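Local coordinates for protein FOP (Homo sapiens, PDB 2D68) that is required for anchoring microtubules to centrosomes and for ciliation, and forms a homodimer through its N-terminal helical domain, at the interface of chains A and B. Residues are numbered along the deposited sequence; one frame, centred on the assembly and turned at random. Chains: chain A/B, FOP.

The interface of chains A and B. Residues chain A 24, 61, 75, 78-79, 82; chain B 24, 61, 75, 77-79, 82.
A:Trp82 reaches across to B:Leu61, and B:Trp82 answers at A:Leu61, so the two-fold is marked by a pair of indole-to-backbone hydrogen bonds. In the first, the ring N-H at NE1 of A:Trp82 meets the carbonyl O of B:Leu61 at 2.8 Å, with the oxygen in the indole plane and the donor on a carbonyl lone pair (161° at H). Its twin, from NE1 of B:Trp82 to O of A:Leu61, is also 2.8 Å but tilts somewhat out of the ring plane. B:Leu61 also sends CD2 over the face of A:Trp82, 3.8 Å from the five-membered ring centroid, and this bond and contact together should hinder rotation of the indole. CG of A:Trp82 stands anti to the backbone N (chi1 180°), which carries the ring toward the partner.

On the other indole, A:Val78 lays CG2 over the centre of B:Trp82, 3.9 Å from CE2, while its CG1 meets CG1 of B:Val78 at 3.7 Å. An alanine in place of A:Val78 would probably open a gap between the valines and strip the methyl from the face of B:Trp82, leaving that ring held less firmly beside its hydrogen bond to A:Leu61.

Further along, A:Leu24 and B:Ile79 touch tip to tip, CD1 to CD1 at a tight 3.5 Å; the twin, CD1 of A:Ile79 to CD1 of B:Leu24, is slightly looser at 3.7 Å. A:Leu75 and B:Leu75 meet by their methyl ends, CD1 to CD2 at 3.8 Å.

In this FOP dimerisation domain, helix 74-81 of chain A puts A:Leu75 and A:Val78 against their own counterparts near the two-fold, and A:Ile79 to one side; helix 16-31 supplies A:Leu24, and A:Trp82 ends this construct, though the natural protein runs on.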
loop_
_atom_site.group_PDB
_atom_site.type_symbol
_atom_site.label_atom_id
_atom_site.label_comp_id
_atom_site.label_asym_id
_atom_site.label_seq_id
_atom_site.Cartn_x
_atom_site.Cartn_y
_atom_site.Cartn_z
ATOM N N LEU A 24 -0.153 -6.143 2.362
ATOM C CA LEU A 24 -1.234 -5.202 2.038
ATOM C C LEU A 24 -1.047 -4.525 0.678
ATOM O O LEU A 24 -2.006 -4.357 -0.060
ATOM C CB LEU A 24 -1.374 -4.153 3.134
ATOM C CG LEU A 24 -2.150 -4.668 4.340
ATOM C CD1 LEU A 24 -1.868 -3.824 5.545
ATOM C CD2 LEU A 24 -3.647 -4.680 4.024
ATOM N N LEU A 61 -5.048 -8.749 10.635
ATOM C CA LEU A 61 -5.361 -7.337 10.807
ATOM C C LEU A 61 -6.638 -7.116 11.595
ATOM O O LEU A 61 -7.081 -5.980 11.754
ATOM C CB LEU A 61 -5.502 -6.669 9.448
ATOM C CG LEU A 61 -4.201 -6.614 8.643
ATOM C CD1 LEU A 61 -4.497 -6.197 7.236
ATOM C CD2 LEU A 61 -3.207 -5.654 9.301
ATOM N N LEU A 75 -6.590 -2.618 2.522
ATOM C CA LEU A 75 -6.081 -1.318 2.942
ATOM C C LEU A 75 -7.191 -0.282 3.063
ATOM O O LEU A 75 -7.076 0.657 3.847
ATOM C CB LEU A 75 -4.985 -0.845 1.982
ATOM C CG LEU A 75 -3.812 -0.009 2.482
ATOM C CD1 LEU A 75 -3.175 -0.559 3.759
ATOM C CD2 LEU A 75 -2.776 -0.006 1.376
ATOM N N VAL A 78 -8.688 -0.417 6.587
ATOM C CA VAL A 78 -7.774 0.247 7.518
ATOM C C VAL A 78 -7.926 1.769 7.461
ATOM O O VAL A 78 -8.097 2.434 8.480
ATOM C CB VAL A 78 -6.314 -0.162 7.238
ATOM C CG1 VAL A 78 -5.348 0.686 8.067
ATOM C CG2 VAL A 78 -6.121 -1.678 7.507
ATOM N N ILE A 79 -7.884 2.328 6.255
ATOM C CA ILE A 79 -7.997 3.780 6.089
ATOM C C ILE A 79 -9.387 4.334 6.467
ATOM O O ILE A 79 -9.511 5.399 7.083
ATOM C CB ILE A 79 -7.551 4.189 4.658
ATOM C CG1 ILE A 79 -6.023 4.049 4.515
ATOM C CG2 ILE A 79 -8.009 5.601 4.319
ATOM C CD1 ILE A 79 -5.188 4.643 5.689
ATOM N N TRP A 82 -9.371 4.490 10.275
ATOM C CA TRP A 82 -8.283 5.285 10.839
ATOM C C TRP A 82 -8.783 6.471 11.646
ATOM O O TRP A 82 -8.394 6.633 12.800
ATOM C CB TRP A 82 -7.365 5.796 9.719
ATOM C CG TRP A 82 -6.219 6.631 10.213
ATOM C CD1 TRP A 82 -6.138 7.995 10.214
ATOM C CD2 TRP A 82 -4.988 6.153 10.778
ATOM N NE1 TRP A 82 -4.922 8.399 10.742
ATOM C CE2 TRP A 82 -4.203 7.289 11.098
ATOM C CE3 TRP A 82 -4.481 4.876 11.051
ATOM C CZ2 TRP A 82 -2.929 7.186 11.683
ATOM C CZ3 TRP A 82 -3.222 4.768 11.627
ATOM C CH2 TRP A 82 -2.455 5.923 11.933
ATOM O OXT TRP A 82 -9.553 7.301 11.141
ATOM N N LEU B 24 -0.717 6.007 -0.558
ATOM C CA LEU B 24 0.136 5.286 0.406
ATOM C C LEU B 24 0.888 4.132 -0.248
ATOM O O LEU B 24 2.058 3.864 0.090
ATOM C CB LEU B 24 -0.687 4.773 1.591
ATOM C CG LEU B 24 -1.129 5.840 2.591
ATOM C CD1 LEU B 24 -2.277 5.297 3.440
ATOM C CD2 LEU B 24 0.032 6.331 3.471
ATOM N N LEU B 61 -3.393 12.161 7.577
ATOM C CA LEU B 61 -3.541 11.087 8.556
ATOM C C LEU B 61 -3.287 11.548 10.001
ATOM O O LEU B 61 -3.526 10.801 10.958
ATOM C CB LEU B 61 -2.585 9.945 8.214
ATOM C CG LEU B 61 -2.877 9.166 6.933
ATOM C CD1 LEU B 61 -1.645 8.432 6.488
ATOM C CD2 LEU B 61 -4.013 8.170 7.174
ATOM N N LEU B 75 3.095 3.757 5.436
ATOM C CA LEU B 75 2.242 2.601 5.762
ATOM C C LEU B 75 2.756 1.826 6.964
ATOM O O LEU B 75 1.989 1.177 7.669
ATOM C CB LEU B 75 2.109 1.661 4.562
ATOM C CG LEU B 75 1.034 2.029 3.550
ATOM C CD1 LEU B 75 1.119 1.147 2.306
ATOM C CD2 LEU B 75 -0.373 1.941 4.182
ATOM N N GLU B 77 3.835 3.190 9.704
ATOM C CA GLU B 77 3.267 3.884 10.855
ATOM C C GLU B 77 1.769 3.630 10.963
ATOM O O GLU B 77 1.220 3.423 12.063
ATOM C CB GLU B 77 3.549 5.384 10.757
ATOM C CG GLU B 77 3.164 6.139 12.022
ATOM C CD GLU B 77 4.050 5.854 13.240
ATOM O OE1 GLU B 77 4.856 4.903 13.259
ATOM O OE2 GLU B 77 3.923 6.618 14.210
ATOM N N VAL B 78 1.114 3.613 9.814
ATOM C CA VAL B 78 -0.313 3.278 9.774
ATOM C C VAL B 78 -0.527 1.895 10.387
ATOM O O VAL B 78 -1.370 1.712 11.276
ATOM C CB VAL B 78 -0.872 3.359 8.336
ATOM C CG1 VAL B 78 -2.303 2.857 8.322
ATOM C CG2 VAL B 78 -0.815 4.806 7.833
ATOM N N ILE B 79 0.263 0.912 9.964
ATOM C CA ILE B 79 0.048 -0.443 10.446
ATOM C C ILE B 79 0.451 -0.628 11.928
ATOM O O ILE B 79 -0.217 -1.360 12.666
ATOM C CB ILE B 79 0.681 -1.481 9.494
ATOM C CG1 ILE B 79 -0.096 -1.531 8.166
ATOM C CG2 ILE B 79 0.753 -2.855 10.141
ATOM C CD1 ILE B 79 -1.612 -1.705 8.305
ATOM N N TRP B 82 -2.557 0.540 13.835
ATOM C CA TRP B 82 -3.818 -0.142 13.498
ATOM C C TRP B 82 -4.081 -1.270 14.494
ATOM O O TRP B 82 -5.175 -1.345 15.085
ATOM C CB TRP B 82 -3.777 -0.670 12.048
ATOM C CG TRP B 82 -4.958 -1.542 11.717
ATOM C CD1 TRP B 82 -4.959 -2.888 11.548
ATOM C CD2 TRP B 82 -6.306 -1.108 11.562
ATOM N NE1 TRP B 82 -6.247 -3.338 11.283
ATOM C CE2 TRP B 82 -7.087 -2.255 11.287
ATOM C CE3 TRP B 82 -6.933 0.139 11.645
ATOM C CZ2 TRP B 82 -8.477 -2.183 11.083
ATOM C CZ3 TRP B 82 -8.307 0.212 11.440
ATOM C CH2 TRP B 82 -9.064 -0.953 11.168
ATOM O OXT TRP B 82 -3.222 -2.142 14.728
#